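Long-range contacts in peptidoglycan glycosyltransferase (Atopobium parvulum, PDB 4OVD), which is a penicillin-binding protein, with a dimerisation domain and a penicillin-binding domain in one chain: residues Gly160-Gly165 and Ala262-Pro267; Ser249-Asn254 and Leu284-Ser289; Gly365-Ala370 and Arg395-Tyr400; Thr426-Lys431 and Ala463-Met468; Gly484-Gly489 and Val518-Ser523. All blocks are in the same frame, centred on the assembly; numbering follows the deposited sequence.

Contact 1. Residues Gly160-Gly165 and Ala262-Pro267; sequences GVQILG and AAASYP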
# COMPACT_ATOMS: atom_id res chain seq x y z
N GLY A 160 -9.55 -5.81 -13.13
CA GLY A 160 -8.43 -4.90 -13.27
C GLY A 160 -8.76 -3.60 -13.94
O GLY A 160 -7.85 -2.76 -14.14
N VAL A 161 -10.04 -3.37 -14.22
CA VAL A 161 -10.40 -2.14 -14.92
C VAL A 161 -10.17 -0.90 -14.03
O VAL A 161 -9.97 0.23 -14.52
CB VAL A 161 -11.83 -2.18 -15.47
CG1 VAL A 161 -12.84 -1.93 -14.36
CG2 VAL A 161 -11.99 -1.12 -16.53
N GLN A 162 -10.21 -1.09 -12.72
CA GLN A 162 -9.92 -0.03 -11.80
C GLN A 162 -8.48 0.47 -12.01
O GLN A 162 -8.20 1.68 -11.94
CB GLN A 162 -10.12 -0.52 -10.38
CG GLN A 162 -10.21 0.57 -9.32
CD GLN A 162 -10.54 -0.06 -7.97
OE1 GLN A 162 -9.81 -0.89 -7.52
NE2 GLN A 162 -11.65 0.28 -7.38
N ILE A 163 -7.56 -0.44 -12.28
CA ILE A 163 -6.16 -0.09 -12.52
C ILE A 163 -6.06 0.40 -13.94
O ILE A 163 -5.45 1.41 -14.22
CB ILE A 163 -5.23 -1.33 -12.37
CG1 ILE A 163 -5.32 -1.95 -10.97
CG2 ILE A 163 -3.78 -1.03 -12.66
CD1 ILE A 163 -5.14 -1.00 -9.82
N LEU A 164 -6.67 -0.31 -14.87
CA LEU A 164 -6.59 0.09 -16.27
C LEU A 164 -7.18 1.47 -16.55
O LEU A 164 -6.60 2.25 -17.30
CB LEU A 164 -7.30 -0.93 -17.17
CG LEU A 164 -6.68 -2.31 -17.13
CD1 LEU A 164 -7.61 -3.37 -17.76
CD2 LEU A 164 -5.35 -2.23 -17.85
N GLY A 165 -8.33 1.76 -15.97
CA GLY A 165 -9.03 3.03 -16.22
C GLY A 165 -9.89 2.88 -17.44
O GLY A 165 -9.89 1.84 -18.08
N ALA A 262 -0.81 -7.14 -8.14
CA ALA A 262 -2.28 -6.96 -8.05
C ALA A 262 -2.63 -5.87 -7.07
O ALA A 262 -1.90 -5.62 -6.13
CB ALA A 262 -2.94 -8.24 -7.63
N ALA A 263 -3.75 -5.19 -7.30
CA ALA A 263 -4.18 -4.16 -6.40
C ALA A 263 -5.62 -3.80 -6.64
O ALA A 263 -6.07 -3.68 -7.81
CB ALA A 263 -3.28 -2.92 -6.56
N ALA A 264 -6.36 -3.60 -5.57
CA ALA A 264 -7.75 -3.23 -5.71
C ALA A 264 -8.32 -2.56 -4.48
O ALA A 264 -7.80 -2.72 -3.39
CB ALA A 264 -8.58 -4.46 -6.06
N SER A 265 -9.36 -1.76 -4.69
CA SER A 265 -10.11 -1.10 -3.66
C SER A 265 -11.59 -1.39 -3.91
O SER A 265 -12.02 -1.51 -5.01
CB SER A 265 -9.87 0.43 -3.72
OG SER A 265 -8.60 0.70 -3.26
N TYR A 266 -12.35 -1.45 -2.85
CA TYR A 266 -13.76 -1.71 -2.89
C TYR A 266 -14.36 -0.42 -2.42
O TYR A 266 -13.91 0.12 -1.39
CB TYR A 266 -14.15 -2.86 -1.94
CG TYR A 266 -15.61 -3.22 -1.98
CD1 TYR A 266 -16.54 -2.45 -1.32
CD2 TYR A 266 -16.07 -4.32 -2.69
CE1 TYR A 266 -17.89 -2.75 -1.39
CE2 TYR A 266 -17.42 -4.63 -2.76
CZ TYR A 266 -18.32 -3.82 -2.11
OH TYR A 266 -19.66 -4.11 -2.13
N PRO A 267 -15.42 0.07 -3.10
CA PRO A 267 -16.10 -0.54 -4.26
C PRO A 267 -15.33 -0.57 -5.55
O PRO A 267 -14.52 0.34 -5.84
CB PRO A 267 -17.39 0.32 -4.46
CG PRO A 267 -17.32 1.43 -3.48
CD PRO A 267 -16.23 1.13 -2.47
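The carboxamide of Q162 faces the backbone of S265 with OE1 and NE2 and is held at both. OE1 accepts the backbone N of S265 at 3.0 Å in a bond close to straight (164°), while NE2 gives a hydrogen to S265 O, also at 3.0 Å. That oxygen lies nearly in the plane of the amide, yet the amide nitrogen sits above the S265 carbonyl plane, 36° out of it. OE1 also rests 3.6 Å from A264 CA. Beyond, the Y266 ring has P267 CB over the rim of one face. Q162 gets this far because CG lies anti to the backbone N (chi1 -165°) and the chain runs on extended. Beside it I163 lays CD1 against A263 O at 3.5 Å and 4.2 Å from A263 CB.

Strand 260-266 is an outermost strand of the five-stranded sheet. Its other edge pairs with strand 248-253, so Q162, from the short helix 161-164 of the dimerisation domain, meets the outer edge much as a neighbouring peptide would. S281 O takes a further bond from NE2. With both ends of the buried amide bonded, its rotation is fixed and its polarity satisfied.

Contact 2. Residues Ser249-Asn254 and Leu284-Ser289; sequences SIMAMN and LKLVSS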
# COMPACT_ATOMS: atom_id res chain seq x y z
N SER A 249 -9.01 -2.42 0.71
CA SER A 249 -8.02 -2.49 -0.35
C SER A 249 -7.18 -3.70 -0.19
O SER A 249 -7.05 -4.20 0.92
CB SER A 249 -7.04 -1.32 -0.24
OG SER A 249 -7.72 -0.09 -0.50
N ILE A 250 -6.52 -4.08 -1.27
CA ILE A 250 -5.63 -5.21 -1.23
C ILE A 250 -4.54 -5.02 -2.26
O ILE A 250 -4.79 -4.49 -3.33
CB ILE A 250 -6.47 -6.52 -1.40
CG1 ILE A 250 -5.61 -7.75 -1.26
CG2 ILE A 250 -7.06 -6.56 -2.77
CD1 ILE A 250 -6.45 -9.01 -1.12
N MSE A 251 -3.32 -5.43 -1.99
CA MSE A 251 -2.24 -5.27 -2.95
C MSE A 251 -1.18 -6.33 -2.75
O MSE A 251 -0.91 -6.72 -1.62
CB MSE A 251 -1.57 -3.88 -2.78
CG MSE A 251 -0.15 -3.84 -3.41
SE MSE A 251 0.63 -2.03 -3.64
CE MSE A 251 -0.76 -1.02 -4.59
N ALA A 252 -0.61 -6.83 -3.84
CA ALA A 252 0.47 -7.78 -3.76
C ALA A 252 1.56 -7.13 -4.59
O ALA A 252 1.27 -6.73 -5.70
CB ALA A 252 0.07 -9.10 -4.35
N MSE A 253 2.80 -7.10 -4.10
CA MSE A 253 3.88 -6.42 -4.76
C MSE A 253 5.17 -7.10 -4.49
O MSE A 253 5.27 -7.89 -3.61
CB MSE A 253 4.00 -4.95 -4.24
CG MSE A 253 4.94 -4.59 -3.02
SE MSE A 253 4.86 -2.62 -3.01
CE MSE A 253 6.41 -2.33 -4.15
N ASN A 254 6.16 -6.79 -5.30
CA ASN A 254 7.46 -7.31 -5.18
C ASN A 254 8.20 -6.22 -4.41
O ASN A 254 8.36 -5.10 -4.90
CB ASN A 254 8.05 -7.52 -6.57
CG ASN A 254 9.42 -8.09 -6.53
OD1 ASN A 254 10.25 -7.65 -5.79
ND2 ASN A 254 9.65 -9.09 -7.31
N LEU A 284 -8.06 4.18 -6.67
CA LEU A 284 -7.52 3.12 -5.84
C LEU A 284 -7.40 3.81 -4.50
O LEU A 284 -6.58 4.76 -4.31
CB LEU A 284 -6.10 2.69 -6.20
CG LEU A 284 -5.79 1.46 -6.95
CD1 LEU A 284 -4.28 1.32 -6.90
CD2 LEU A 284 -6.50 0.32 -6.24
N LYS A 285 -8.16 3.35 -3.54
CA LYS A 285 -8.12 3.97 -2.22
C LYS A 285 -6.73 4.00 -1.61
O LYS A 285 -6.38 4.96 -0.95
CB LYS A 285 -9.12 3.31 -1.29
CG LYS A 285 -10.56 3.59 -1.69
CD LYS A 285 -11.54 2.96 -0.71
CE LYS A 285 -12.94 3.53 -0.98
NZ LYS A 285 -13.92 2.75 -0.21
N LEU A 286 -5.94 2.94 -1.81
CA LEU A 286 -4.55 2.91 -1.31
C LEU A 286 -3.69 4.09 -1.63
O LEU A 286 -2.67 4.32 -1.00
CB LEU A 286 -3.80 1.76 -1.97
CG LEU A 286 -4.30 0.42 -1.51
CD1 LEU A 286 -3.79 -0.66 -2.40
CD2 LEU A 286 -3.81 0.22 -0.09
N VAL A 287 -3.98 4.68 -2.75
CA VAL A 287 -3.28 5.84 -3.31
C VAL A 287 -3.87 7.17 -3.01
O VAL A 287 -3.19 8.19 -2.69
CB VAL A 287 -3.28 5.65 -4.86
CG1 VAL A 287 -2.67 6.80 -5.57
CG2 VAL A 287 -2.50 4.38 -5.22
N SER A 288 -5.17 7.24 -3.20
CA SER A 288 -5.83 8.49 -3.05
C SER A 288 -6.62 8.71 -1.79
O SER A 288 -7.10 9.78 -1.62
CB SER A 288 -6.72 8.71 -4.28
OG SER A 288 -7.59 7.62 -4.35
N SER A 289 -6.85 7.74 -0.92
CA SER A 289 -7.55 8.09 0.34
C SER A 289 -6.52 8.06 1.47
O SER A 289 -5.50 7.34 1.40
CB SER A 289 -8.68 7.08 0.62
OG SER A 289 -9.54 7.06 -0.47
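L286 leans from the short helix 285-288 onto S249 and M251 of the strand. Its CB points toward the strand, and a chi1 of -69°, with CG anti to the carbonyl carbon, carries the branch in between the two side chains. CG comes first and sits hard against S249 CB at 3.5 Å, tighter than a usual carbon-carbon contact, with S249 OG 3.6 Å away. From there the isopropyl group splits. CD2 stays with the serine, 3.6 Å from S249 CB, whereas CD1 goes on along the strand to the selenomethionine M251, 3.9 Å from its CB and 3.8 Å from its CE. The methyl is there because the M251 chain, extended through SE, bends at its last torsion (chi3 -52°).

Strand 248-253 lies inside the five-stranded antiparallel sheet of the penicillin-binding domain, between strands 260-266 and 525-532, and L286 also touches Y528 on the latter and F418 of helix 418-429. The polar end of S249 is occupied elsewhere: OG is hydrogen-bonded to S265 OG, which in turn is bonded to the backbone N of K285, while K285 CB passes 3.8 Å from S249 OG. K285 then runs out extended, away from the strand, and its NZ is hydrogen-bonded to Y266 O.

Contact 3. Residues Gly365-Ala370 and Arg395-Tyr400; sequences GDKRFA and RSLDQY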
# COMPACT_ATOMS: atom_id res chain seq x y z
N GLY A 365 13.23 10.63 20.63
CA GLY A 365 13.25 12.08 20.65
C GLY A 365 12.56 12.48 19.37
O GLY A 365 12.63 11.77 18.36
N ASP A 366 11.93 13.64 19.39
CA ASP A 366 11.16 14.11 18.25
C ASP A 366 11.99 14.38 17.02
O ASP A 366 11.60 14.07 15.93
CB ASP A 366 10.42 15.41 18.64
CG ASP A 366 9.25 15.11 19.57
OD1 ASP A 366 8.90 13.89 19.74
OD2 ASP A 366 8.65 16.08 20.05
N LYS A 367 13.14 14.97 17.23
CA LYS A 367 14.03 15.28 16.12
C LYS A 367 14.43 14.06 15.31
O LYS A 367 14.31 14.10 14.07
CB LYS A 367 15.29 15.99 16.63
CG LYS A 367 16.30 16.27 15.52
CD LYS A 367 17.34 17.29 15.97
CE LYS A 367 18.44 17.36 14.95
NZ LYS A 367 19.36 18.42 15.34
N ARG A 368 14.98 13.01 15.96
CA ARG A 368 15.36 11.81 15.21
C ARG A 368 14.13 11.12 14.69
O ARG A 368 14.18 10.49 13.62
CB ARG A 368 16.24 10.84 16.04
CG ARG A 368 17.65 11.36 16.25
CD ARG A 368 18.54 10.46 17.09
NE ARG A 368 18.02 10.31 18.45
CZ ARG A 368 18.80 10.09 19.50
NH1 ARG A 368 20.12 10.05 19.32
NH2 ARG A 368 18.27 9.95 20.73
N PHE A 369 13.01 11.25 15.41
CA PHE A 369 11.78 10.64 14.94
C PHE A 369 11.34 11.30 13.66
O PHE A 369 11.10 10.64 12.66
CB PHE A 369 10.65 10.75 15.97
CG PHE A 369 9.37 10.07 15.55
CD1 PHE A 369 9.24 8.67 15.57
CD2 PHE A 369 8.30 10.81 15.18
CE1 PHE A 369 8.08 8.09 15.24
CE2 PHE A 369 7.09 10.20 14.86
CZ PHE A 369 6.98 8.85 14.92
N ALA A 370 11.19 12.62 13.70
CA ALA A 370 10.76 13.35 12.52
C ALA A 370 11.75 13.16 11.36
O ALA A 370 11.35 13.12 10.19
CB ALA A 370 10.56 14.81 12.84
N ARG A 395 2.63 16.43 10.21
CA ARG A 395 3.26 17.60 10.76
C ARG A 395 4.76 17.51 10.58
O ARG A 395 5.32 16.44 10.72
CB ARG A 395 3.00 17.70 12.26
CG ARG A 395 1.64 18.21 12.61
CD ARG A 395 1.39 18.03 14.08
NE ARG A 395 0.04 18.47 14.41
CZ ARG A 395 -0.24 19.47 15.21
NH1 ARG A 395 0.72 20.11 15.87
NH2 ARG A 395 -1.51 19.80 15.43
N SER A 396 5.40 18.62 10.23
CA SER A 396 6.87 18.66 10.16
C SER A 396 7.38 18.91 11.60
O SER A 396 6.61 19.25 12.51
CB SER A 396 7.34 19.78 9.26
OG SER A 396 6.79 20.97 9.80
N LEU A 397 8.65 18.65 11.84
CA LEU A 397 9.24 18.77 13.18
C LEU A 397 8.90 20.10 13.85
O LEU A 397 8.44 20.10 14.99
CB LEU A 397 10.75 18.64 13.13
CG LEU A 397 11.44 18.88 14.48
CD1 LEU A 397 10.92 17.88 15.50
CD2 LEU A 397 12.96 18.81 14.31
N ASP A 398 9.07 21.21 13.12
CA ASP A 398 8.80 22.53 13.72
C ASP A 398 7.34 22.75 14.05
O ASP A 398 7.02 23.69 14.74
CB ASP A 398 9.39 23.71 12.91
CG ASP A 398 8.72 23.89 11.56
OD1 ASP A 398 8.23 22.89 11.01
OD2 ASP A 398 8.70 25.03 11.03
N GLN A 399 6.44 21.90 13.58
CA GLN A 399 5.03 22.04 13.92
C GLN A 399 4.65 21.09 15.07
O GLN A 399 3.51 21.11 15.55
CB GLN A 399 4.14 21.71 12.72
CG GLN A 399 4.29 22.53 11.45
CD GLN A 399 3.39 21.97 10.32
OE1 GLN A 399 3.64 20.88 9.80
NE2 GLN A 399 2.37 22.73 9.92
N TYR A 400 5.58 20.27 15.55
CA TYR A 400 5.24 19.34 16.62
C TYR A 400 4.87 20.10 17.86
O TYR A 400 5.39 21.16 18.17
CB TYR A 400 6.39 18.38 17.00
CG TYR A 400 6.62 17.14 16.12
CD1 TYR A 400 6.41 17.17 14.76
CD2 TYR A 400 7.21 15.99 16.66
CE1 TYR A 400 6.68 16.06 13.95
CE2 TYR A 400 7.45 14.87 15.86
CZ TYR A 400 7.21 14.92 14.50
OH TYR A 400 7.51 13.85 13.69
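L397, in the 3-10 turn 397-399, and Y400 just after it press onto the first turns of helix 366-375, in the helical part of the penicillin-binding domain and at the protein surface. One bump is the L397 side chain. Its CB meets A370 CB at 3.8 Å, and with CG anti to the backbone N (chi1 175°) the two methyls reach along the helix: CD1 lies 3.9 Å from D366 O, and CD2 comes over K367 CA. The leucine thus fits the shallow hollow bordered by D366, K367 and A370.

A second hollow, between D366, F369 and A370, takes the larger bump, the tyrosine. At its hydroxyl end Y400 OH touches A370 CB at 3.3 Å. Roughly at right angles to that, Y400 OH meets F369 CD2 at 3.5 Å. That oxygen lies near the plane of the F369 ring, at its edge, and the two aromatic side chains cross at about a right angle. Further back along the tyrosine, D366 CG is 3.7 Å from Y400 CD2, again at the ring edge, with carboxylate and ring planes 65° apart.

M408 of helix 404-408 touches both F369 and Y400, and I364 also packs on F369. The nearby E360 carboxylate would probably make D366 somewhat easier to protonate. The turn that presents L397 and Y400 is tied up by its own side chains: S396 OG gives its hydrogen to D398 OD1 at 2.7 Å, and S396 N donates to Q399 OE1 at 2.9 Å, in the carbonyl plane and on a lone pair.

Contact 4. Residues Thr426-Lys431 and Ala463-Met468; sequences TAVANK and AELDMM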
# COMPACT_ATOMS: atom_id res chain seq x y z
N THR A 426 8.73 -1.79 2.35
CA THR A 426 9.67 -2.34 1.39
C THR A 426 11.11 -2.21 1.91
O THR A 426 11.85 -3.11 1.68
CB THR A 426 9.56 -1.83 -0.06
OG1 THR A 426 9.92 -0.44 -0.17
CG2 THR A 426 8.19 -2.08 -0.60
N ALA A 427 11.47 -1.13 2.60
CA ALA A 427 12.80 -1.00 3.14
C ALA A 427 13.15 -2.13 4.09
O ALA A 427 14.26 -2.66 4.07
CB ALA A 427 13.00 0.35 3.81
N VAL A 428 12.18 -2.54 4.91
CA VAL A 428 12.45 -3.65 5.82
C VAL A 428 12.58 -4.95 5.03
O VAL A 428 13.40 -5.84 5.33
CB VAL A 428 11.35 -3.74 6.90
CG1 VAL A 428 11.46 -5.02 7.71
CG2 VAL A 428 11.44 -2.55 7.81
N ALA A 429 11.79 -5.07 3.98
CA ALA A 429 11.83 -6.31 3.19
C ALA A 429 12.91 -6.31 2.12
O ALA A 429 13.09 -7.32 1.48
CB ALA A 429 10.49 -6.53 2.51
N ASN A 430 13.58 -5.19 1.87
CA ASN A 430 14.57 -5.19 0.83
C ASN A 430 15.94 -4.72 1.27
O ASN A 430 16.54 -3.86 0.63
CB ASN A 430 14.06 -4.34 -0.29
CG ASN A 430 14.97 -4.36 -1.48
OD1 ASN A 430 15.39 -5.40 -1.89
ND2 ASN A 430 15.18 -3.23 -2.08
N LYS A 431 16.36 -5.20 2.44
CA LYS A 431 17.71 -4.90 2.97
C LYS A 431 17.93 -3.47 3.22
O LYS A 431 19.02 -2.95 3.09
CB LYS A 431 18.76 -5.46 2.02
CG LYS A 431 18.65 -6.99 1.97
CD LYS A 431 19.51 -7.65 0.88
CE LYS A 431 21.02 -7.46 1.07
NZ LYS A 431 21.56 -8.02 2.35
N ALA A 463 16.74 -7.00 11.83
CA ALA A 463 16.22 -7.02 13.19
C ALA A 463 14.69 -6.76 13.11
O ALA A 463 13.94 -7.42 13.78
CB ALA A 463 16.91 -5.95 14.03
N GLU A 464 14.24 -5.86 12.23
CA GLU A 464 12.82 -5.61 12.09
C GLU A 464 12.06 -6.84 11.53
O GLU A 464 10.95 -7.17 12.01
CB GLU A 464 12.56 -4.42 11.22
CG GLU A 464 13.02 -3.11 11.81
CD GLU A 464 12.17 -2.63 12.99
OE1 GLU A 464 10.91 -2.69 12.94
OE2 GLU A 464 12.79 -2.18 13.99
N LEU A 465 12.61 -7.51 10.52
CA LEU A 465 11.98 -8.69 10.00
C LEU A 465 11.86 -9.76 11.09
O LEU A 465 10.83 -10.46 11.17
CB LEU A 465 12.76 -9.29 8.83
CG LEU A 465 12.66 -8.64 7.46
CD1 LEU A 465 13.65 -9.31 6.47
CD2 LEU A 465 11.22 -8.66 6.93
N ASP A 466 12.93 -9.91 11.88
CA ASP A 466 12.91 -10.84 12.99
C ASP A 466 11.73 -10.54 13.93
O ASP A 466 11.01 -11.44 14.34
CB ASP A 466 14.22 -10.87 13.77
CG ASP A 466 14.29 -12.06 14.72
OD1 ASP A 466 14.38 -13.20 14.22
OD2 ASP A 466 14.25 -11.87 15.96
N MSE A 467 11.52 -9.28 14.26
CA MSE A 467 10.43 -8.94 15.12
C MSE A 467 9.10 -9.13 14.44
O MSE A 467 8.18 -9.59 15.05
CB MSE A 467 10.48 -7.56 15.74
CG MSE A 467 11.72 -7.41 16.56
SE MSE A 467 11.84 -5.67 17.46
CE MSE A 467 12.37 -4.53 15.94
N MSE A 468 9.01 -8.84 13.14
CA MSE A 468 7.75 -9.00 12.41
C MSE A 468 7.43 -10.46 12.29
O MSE A 468 6.28 -10.82 12.15
CB MSE A 468 7.86 -8.37 11.07
CG MSE A 468 7.86 -6.87 11.30
SE MSE A 468 8.32 -6.10 9.53
CE MSE A 468 6.74 -6.57 8.48
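V428, in the last turn of helix 418-429, plugs into helix 458-474 between E464, L465 and M468. The tight part gathers on one methyl. CG1, anti to the backbone N at a chi1 of 170°, meets E464 CB at 3.7 Å, L465 CD2 at 3.7 Å and the selenium of selenomethionine M468 at 3.8 Å. V428 and E464 meet at about a right angle, while V428 and L465 run alongside each other in opposite senses, and L465 CG lies 3.6 Å from V428 O.

Away from V428 the fit soon slackens. A429 comes no closer than 4.5 Å, from its CA to L465 CD2, and beyond it the chain leaves helical geometry at N430 and turns outward to the exposed K431. L465 itself is partly exposed, whereas V428, E464 and M468 are buried. V299 and S303 of helix 298-307 cover V428 from another side, and I517 of strand 510-518 touches both L465 and M468, so two helices of the penicillin-binding domain pack together here beside the sheet.

E464 lends the contact just its aliphatic part: a bend at chi2 (-71°) turns the carboxylate aside, where OE1 is hydrogen-bonded to T302 OG1. What joins the two helices at this point is therefore dispersion and the exclusion of water, with the buried acid given a polar partner on a third helix.

Contact 5. Residues Gly484-Gly489 and Val518-Ser523; sequences GYTVAG and VNPSES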
# COMPACT_ATOMS: atom_id res chain seq x y z
N GLY A 484 4.00 -23.86 5.49
CA GLY A 484 5.14 -24.02 4.56
C GLY A 484 5.93 -22.74 4.21
O GLY A 484 6.94 -22.80 3.51
N TYR A 485 5.50 -21.57 4.70
CA TYR A 485 6.20 -20.34 4.37
C TYR A 485 6.57 -19.55 5.59
O TYR A 485 6.06 -19.78 6.65
CB TYR A 485 5.29 -19.47 3.51
CG TYR A 485 4.92 -20.05 2.16
CD1 TYR A 485 3.85 -20.92 2.00
CD2 TYR A 485 5.65 -19.70 1.03
CE1 TYR A 485 3.54 -21.43 0.75
CE2 TYR A 485 5.35 -20.19 -0.19
CZ TYR A 485 4.30 -21.06 -0.33
OH TYR A 485 4.05 -21.51 -1.58
N THR A 486 7.47 -18.60 5.45
CA THR A 486 7.81 -17.71 6.57
C THR A 486 7.07 -16.44 6.27
O THR A 486 7.06 -16.03 5.16
CB THR A 486 9.30 -17.39 6.63
OG1 THR A 486 10.02 -18.57 6.95
CG2 THR A 486 9.56 -16.37 7.70
N VAL A 487 6.38 -15.88 7.25
CA VAL A 487 5.62 -14.62 7.09
C VAL A 487 6.05 -13.68 8.19
O VAL A 487 6.01 -14.04 9.36
CB VAL A 487 4.11 -14.86 7.15
CG1 VAL A 487 3.28 -13.56 7.12
CG2 VAL A 487 3.72 -15.78 6.04
N ALA A 488 6.56 -12.52 7.81
CA ALA A 488 6.91 -11.49 8.75
C ALA A 488 5.84 -10.41 8.50
O ALA A 488 5.61 -10.02 7.37
CB ALA A 488 8.27 -10.95 8.41
N GLY A 489 5.13 -9.99 9.52
CA GLY A 489 4.14 -9.00 9.29
C GLY A 489 3.69 -8.25 10.52
O GLY A 489 4.19 -8.46 11.61
N VAL A 518 6.18 -12.42 2.53
CA VAL A 518 6.26 -13.87 2.45
C VAL A 518 7.71 -14.24 2.06
O VAL A 518 8.26 -13.61 1.18
CB VAL A 518 5.27 -14.43 1.40
CG1 VAL A 518 5.24 -15.94 1.45
CG2 VAL A 518 3.86 -13.90 1.64
N ASN A 519 8.31 -15.23 2.75
CA ASN A 519 9.68 -15.69 2.53
C ASN A 519 10.53 -14.51 2.24
O ASN A 519 10.98 -14.29 1.09
CB ASN A 519 9.72 -16.70 1.40
CG ASN A 519 9.01 -17.99 1.77
OD1 ASN A 519 8.57 -18.16 2.89
ND2 ASN A 519 8.90 -18.91 0.81
N PRO A 520 10.72 -13.68 3.28
CA PRO A 520 11.46 -12.44 3.22
C PRO A 520 12.87 -12.59 2.64
O PRO A 520 13.35 -11.65 2.02
CB PRO A 520 11.49 -12.00 4.67
CG PRO A 520 10.30 -12.68 5.28
CD PRO A 520 10.35 -14.01 4.67
N SER A 521 13.50 -13.76 2.83
CA SER A 521 14.82 -14.01 2.28
C SER A 521 14.77 -14.19 0.76
O SER A 521 15.80 -14.19 0.13
CB SER A 521 15.45 -15.25 2.96
OG SER A 521 14.65 -16.45 2.80
N GLU A 522 13.59 -14.38 0.15
CA GLU A 522 13.47 -14.52 -1.32
C GLU A 522 13.16 -13.20 -2.05
O GLU A 522 13.28 -13.16 -3.26
CB GLU A 522 12.43 -15.59 -1.71
CG GLU A 522 12.81 -16.99 -1.21
CD GLU A 522 11.90 -18.13 -1.72
OE1 GLU A 522 11.07 -17.89 -2.64
OE2 GLU A 522 12.06 -19.28 -1.22
N SER A 523 12.69 -12.18 -1.33
CA SER A 523 12.47 -10.84 -1.85
C SER A 523 11.49 -10.81 -3.02
O SER A 523 11.66 -10.05 -3.96
CB SER A 523 13.81 -10.19 -2.27
OG SER A 523 14.74 -10.18 -1.19
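N519 holds T486 through two hydrogen bonds, one from its side chain and one from its backbone. T486 N donates to N519 OD1 at 2.8 Å, almost straight (173°) and end-on to the amide C=O; N519 N returns a bond of 2.8 Å to T486 O. The same T486 O receives a CA-H...O contact from V518 CA at 3.6 Å, next to the V487-V518 bridge, an antiparallel non-hydrogen-bonded pair.

Side-chain packing flanks these bonds. The N519 amide has ND2 at the edge of the Y485 ring, 3.4 Å from CD2, with the two planes 27° apart, and V518 CG1 touches CD2 as well, at 3.8 Å. In the other direction P520 packs on the strand and the residue before it: its CD meets T486 CG2 at 3.9 Å and its CG meets A488 CB at 4.1 Å.

N519 has a positive phi (39°), and there the chain leaves the strand for the bend before strand 525-532; E522 N, bonded to N519 O, steadies that bend. Y485 is anchored in turn by a bond from OH to I559 O near the C-terminus.

Strand 487-495 borders the five-stranded sheet, paired with 510-518. F546 of helix 542-556 touches V487 and V518, while A488 and P520 rest on helix 458-474.

In the fold
Along the chain contacts 1 and 2 interlock, their segments alternating, and contacts 3, 4 and 5 follow in series. Contacts 1 and 2, centres 9 Å apart, share the neighbouring strands 260-266 and 248-253 and touch directly; contact 1 brings in a segment of the dimerisation domain. Contact 5 lies at the other border of the same five-stranded sheet, on strand 487-495, about 26 Å between centres from contact 1. Contact 4 adjoins it, centres 10 Å apart, through helix 458-474. Contact 3 stands apart at the surface, at least 24 Å between centres from every other. Contacts 1, 2 and 5 involve strands of this sheet, and contact 4 packs two helices beside it.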